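Local coordinates for uncharacterized protein (Bacteroides ovatus, PDB 4IRT), which is of unknown function but, as a member of a BNR-repeat family with a beta-propeller fold, is a putative neuraminidase, at residues Leu244-Ser255 with Tyr265-Pro273. Sequence-based numbering, arbitrary orientation. Where two conformers were deposited one is given.
Sequences LPQNCELINQTS and YIATYWREP
L244 makes a CH-pi contact over one face of the W270 indole: CD1 of L244 stands 3.5 Å from the six-membered ring centroid of W270, 13° off the normal. L250 runs beside W270, both side chains pointing the same way, with L250 CD1 3.9 Å from W270 CE3. I251 meets Y269 similarly: its CG1, anti to the backbone N (chi1 -171°), reaches the hydroxyl end of Y269 while CG2 sits 3.6 Å from the ring centroid, 7° off its normal. R271, extended from CG to NE, donates from NH2 to N247 O (2.8 Å), which lies out of the guanidinium plane; one water joins R271 NE, N247 O and E249 OE2, the last also hydrogen-bonded to T303 OG1. R271 N bonds C248 O at 2.8 Å. A leucine in place of R271 would probably leave N247 O without its guanidinium partner and the water without its NE donor. T254 OG1 donates to A267 O (2.8 Å), and A267 N to S255 O in an antiparallel hydrogen-bonded pair. The 244-255 loop leads from strand 239-242 of one propeller blade into strand 255-258 of the next, packing along strand 264-271, whose W270 also touches I209 on strand 206-214 and V283 on strand 278-285.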
loop_
_atom_site.group_PDB
_atom_site.type_symbol
_atom_site.label_atom_id
_atom_site.label_comp_id
_atom_site.label_asym_id
_atom_site.label_seq_id
_atom_site.Cartn_x
_atom_site.Cartn_y
_atom_site.Cartn_z
ATOM N N LEU A 244 -19.315 -0.154 -9.770
ATOM C CA LEU A 244 -18.643 0.206 -11.004
ATOM C C LEU A 244 -18.544 -1.011 -11.881
ATOM O O LEU A 244 -18.141 -2.079 -11.406
ATOM C CB LEU A 244 -17.217 0.709 -10.694
ATOM C CG LEU A 244 -17.157 2.057 -9.988
ATOM C CD1 LEU A 244 -15.773 2.285 -9.399
ATOM C CD2 LEU A 244 -17.547 3.181 -10.941
ATOM N N PRO A 245 -18.848 -0.856 -13.171
ATOM C CA PRO A 245 -18.894 -2.010 -14.048
ATOM C C PRO A 245 -17.510 -2.514 -14.494
ATOM O O PRO A 245 -16.487 -1.854 -14.298
ATOM C CB PRO A 245 -19.663 -1.458 -15.256
ATOM C CG PRO A 245 -19.166 -0.029 -15.332
ATOM C CD PRO A 245 -19.168 0.398 -13.893
ATOM N N GLN A 246 -17.507 -3.652 -15.180
ATOM C CA GLN A 246 -16.332 -4.051 -15.922
ATOM C C GLN A 246 -16.160 -3.039 -17.066
ATOM O O GLN A 246 -17.103 -2.321 -17.397
ATOM C CB GLN A 246 -16.521 -5.463 -16.461
ATOM C CG GLN A 246 -16.728 -6.489 -15.343
ATOM C CD GLN A 246 -16.782 -7.913 -15.860
ATOM O OE1 GLN A 246 -16.089 -8.279 -16.818
ATOM N NE2 GLN A 246 -17.611 -8.735 -15.215
ATOM N N ASN A 247 -14.950 -2.965 -17.614
ATOM C CA ASN A 247 -14.624 -2.103 -18.753
ATOM C C ASN A 247 -14.797 -0.601 -18.496
ATOM O O ASN A 247 -15.177 0.144 -19.379
ATOM C CB ASN A 247 -15.399 -2.550 -19.991
ATOM C CG ASN A 247 -15.022 -3.945 -20.411
ATOM O OD1 ASN A 247 -13.913 -4.168 -20.879
ATOM N ND2 ASN A 247 -15.930 -4.902 -20.215
ATOM N N CYS A 248 -14.495 -0.154 -17.278
ATOM C CA CYS A 248 -14.424 1.274 -17.027
ATOM C C CYS A 248 -13.050 1.718 -16.565
ATOM O O CYS A 248 -12.907 2.808 -15.958
ATOM C CB CYS A 248 -15.544 1.755 -16.079
ATOM S SG CYS A 248 -15.334 1.300 -14.359
ATOM N N GLU A 249 -12.046 0.897 -16.864
ATOM C CA GLU A 249 -10.638 1.173 -16.537
ATOM C C GLU A 249 -10.407 1.266 -15.017
ATOM O O GLU A 249 -9.522 1.979 -14.545
ATOM C CB GLU A 249 -10.179 2.469 -17.204
ATOM C CG GLU A 249 -10.424 2.581 -18.680
ATOM C CD GLU A 249 -9.777 1.491 -19.523
ATOM O OE1 GLU A 249 -8.919 0.705 -19.042
ATOM O OE2 GLU A 249 -10.123 1.461 -20.730
ATOM N N LEU A 250 -11.233 0.570 -14.253
ATOM C CA LEU A 250 -11.056 0.476 -12.823
ATOM C C LEU A 250 -9.826 -0.382 -12.530
ATOM O O LEU A 250 -9.708 -1.506 -13.020
ATOM C CB LEU A 250 -12.281 -0.143 -12.170
ATOM C CG LEU A 250 -12.159 -0.344 -10.663
ATOM C CD1 LEU A 250 -12.056 0.973 -9.923
ATOM C CD2 LEU A 250 -13.313 -1.199 -10.176
ATOM N N ILE A 251 -8.913 0.183 -11.762
ATOM C CA ILE A 251 -7.623 -0.455 -11.481
ATOM C C ILE A 251 -7.731 -1.237 -10.191
ATOM O O ILE A 251 -8.612 -0.983 -9.354
ATOM C CB ILE A 251 -6.489 0.602 -11.436
ATOM C CG1 ILE A 251 -5.072 -0.011 -11.361
ATOM C CG2 ILE A 251 -6.713 1.577 -10.298
ATOM C CD1 ILE A 251 -4.703 -0.889 -12.535
ATOM N N ASN A 252 -6.864 -2.232 -10.059
ATOM C CA ASN A 252 -6.773 -3.039 -8.846
ATOM C C ASN A 252 -5.494 -2.762 -8.057
ATOM O O ASN A 252 -4.486 -2.382 -8.648
ATOM C CB ASN A 252 -6.814 -4.534 -9.177
ATOM C CG ASN A 252 -5.814 -4.929 -10.231
ATOM O OD1 ASN A 252 -5.978 -4.623 -11.398
ATOM N ND2 ASN A 252 -4.752 -5.617 -9.820
ATOM N N GLN A 253 -5.606 -2.947 -6.739
ATOM C CA GLN A 253 -4.527 -2.904 -5.759
ATOM C C GLN A 253 -4.036 -1.463 -5.616
ATOM O O GLN A 253 -3.004 -1.104 -6.176
ATOM C CB GLN A 253 -3.403 -3.854 -6.171
ATOM C CG GLN A 253 -2.331 -4.039 -5.135
ATOM C CD GLN A 253 -1.411 -5.176 -5.486
ATOM O OE1 GLN A 253 -1.033 -5.340 -6.639
ATOM N NE2 GLN A 253 -1.016 -5.937 -4.492
ATOM N N THR A 254 -4.802 -0.640 -4.904
ATOM C CA THR A 254 -4.440 0.761 -4.718
ATOM C C THR A 254 -4.132 0.967 -3.233
ATOM O O THR A 254 -3.260 0.277 -2.687
ATOM C CB THR A 254 -5.499 1.738 -5.277
ATOM O OG1 THR A 254 -6.761 1.523 -4.624
ATOM C CG2 THR A 254 -5.655 1.544 -6.793
ATOM N N SER A 255 -4.823 1.890 -2.568
ATOM C CA SER A 255 -4.526 2.189 -1.182
ATOM C C SER A 255 -5.731 2.855 -0.548
ATOM O O SER A 255 -6.684 3.286 -1.236
ATOM C CB SER A 255 -3.274 3.091 -1.060
ATOM O OG SER A 255 -3.584 4.448 -1.434
ATOM N N TYR A 265 -11.409 6.308 3.588
ATOM C CA TYR A 265 -11.161 6.996 2.336
ATOM C C TYR A 265 -10.394 6.052 1.417
ATOM O O TYR A 265 -9.430 5.441 1.853
ATOM C CB TYR A 265 -10.301 8.228 2.546
ATOM C CG TYR A 265 -10.972 9.316 3.325
ATOM C CD1 TYR A 265 -11.118 9.196 4.689
ATOM C CD2 TYR A 265 -11.455 10.448 2.704
ATOM C CE1 TYR A 265 -11.733 10.195 5.430
ATOM C CE2 TYR A 265 -12.084 11.451 3.430
ATOM C CZ TYR A 265 -12.222 11.314 4.794
ATOM O OH TYR A 265 -12.830 12.291 5.558
ATOM N N ILE A 266 -10.833 5.924 0.160
ATOM C CA ILE A 266 -10.207 4.984 -0.797
ATOM C C ILE A 266 -9.781 5.750 -2.047
ATOM O O ILE A 266 -10.582 6.464 -2.603
ATOM C CB ILE A 266 -11.189 3.878 -1.202
ATOM C CG1 ILE A 266 -11.681 3.128 0.036
ATOM C CG2 ILE A 266 -10.540 2.950 -2.236
ATOM C CD1 ILE A 266 -13.015 2.385 -0.092
ATOM N N ALA A 267 -8.526 5.599 -2.463
ATOM C CA ALA A 267 -7.982 6.316 -3.624
ATOM C C ALA A 267 -7.726 5.355 -4.774
ATOM O O ALA A 267 -7.103 4.300 -4.605
ATOM C CB ALA A 267 -6.702 7.037 -3.251
ATOM N N THR A 268 -8.239 5.704 -5.945
ATOM C CA THR A 268 -8.132 4.856 -7.104
ATOM C C THR A 268 -8.390 5.670 -8.358
ATOM O O THR A 268 -8.313 6.915 -8.331
ATOM C CB THR A 268 -9.065 3.598 -7.011
ATOM O OG1 THR A 268 -8.785 2.719 -8.091
ATOM C CG2 THR A 268 -10.561 3.989 -7.065
ATOM N N TYR A 269 -8.625 4.969 -9.479
ATOM C CA TYR A 269 -9.008 5.621 -10.718
ATOM C C TYR A 269 -9.933 4.757 -11.592
ATOM O O TYR A 269 -9.980 3.541 -11.460
ATOM C CB TYR A 269 -7.800 6.133 -11.523
ATOM C CG TYR A 269 -6.805 5.100 -12.072
ATOM C CD1 TYR A 269 -7.125 4.305 -13.171
ATOM C CD2 TYR A 269 -5.543 4.967 -11.510
ATOM C CE1 TYR A 269 -6.218 3.384 -13.680
ATOM C CE2 TYR A 269 -4.599 4.049 -12.009
ATOM C CZ TYR A 269 -4.943 3.257 -13.079
ATOM O OH TYR A 269 -4.051 2.351 -13.602
ATOM N N TRP A 270 -10.708 5.434 -12.431
ATOM C CA TRP A 270 -11.553 4.825 -13.457
ATOM C C TRP A 270 -12.055 5.934 -14.408
ATOM O O TRP A 270 -11.952 7.119 -14.096
ATOM C CB TRP A 270 -12.710 4.017 -12.812
ATOM C CG TRP A 270 -13.778 4.880 -12.111
ATOM C CD1 TRP A 270 -14.825 5.537 -12.705
ATOM C CD2 TRP A 270 -13.928 5.092 -10.699
ATOM N NE1 TRP A 270 -15.590 6.176 -11.755
ATOM C CE2 TRP A 270 -15.061 5.923 -10.519
ATOM C CE3 TRP A 270 -13.237 4.643 -9.574
ATOM C CZ2 TRP A 270 -15.485 6.329 -9.265
ATOM C CZ3 TRP A 270 -13.660 5.081 -8.316
ATOM C CH2 TRP A 270 -14.758 5.899 -8.180
ATOM N N ARG A 271 -12.603 5.552 -15.564
ATOM C CA ARG A 271 -13.079 6.543 -16.553
ATOM C C ARG A 271 -14.548 6.948 -16.398
ATOM O O ARG A 271 -15.377 6.212 -15.840
ATOM C CB ARG A 271 -12.853 6.067 -17.999
ATOM C CG ARG A 271 -13.731 4.907 -18.468
ATOM C CD ARG A 271 -13.526 4.606 -19.962
ATOM N NE ARG A 271 -14.303 3.417 -20.326
ATOM C CZ ARG A 271 -15.601 3.422 -20.636
ATOM N NH1 ARG A 271 -16.295 4.555 -20.663
ATOM N NH2 ARG A 271 -16.238 2.277 -20.887
ATOM N N GLU A 272 -14.858 8.153 -16.855
ATOM C CA GLU A 272 -16.261 8.551 -17.061
ATOM C C GLU A 272 -16.915 7.696 -18.162
ATOM O O GLU A 272 -16.233 7.239 -19.089
ATOM C CB GLU A 272 -16.346 10.039 -17.424
ATOM C CG GLU A 272 -15.896 10.979 -16.342
ATOM C CD GLU A 272 -16.798 10.930 -15.129
ATOM O OE1 GLU A 272 -16.667 9.988 -14.310
ATOM O OE2 GLU A 272 -17.647 11.843 -15.004
ATOM N N PRO A 273 -18.251 7.498 -18.089
ATOM C CA PRO A 273 -18.910 6.689 -19.103
ATOM C C PRO A 273 -18.722 7.257 -20.510
ATOM O O PRO A 273 -18.433 6.497 -21.446
ATOM C CB PRO A 273 -20.393 6.687 -18.699
ATOM C CG PRO A 273 -20.499 7.517 -17.465
ATOM C CD PRO A 273 -19.140 7.878 -16.983
HETATM O O HOH W 1 -12.821 1.080 -21.107
HETATM O O HOH W 2 -9.982 0.557 -7.438
#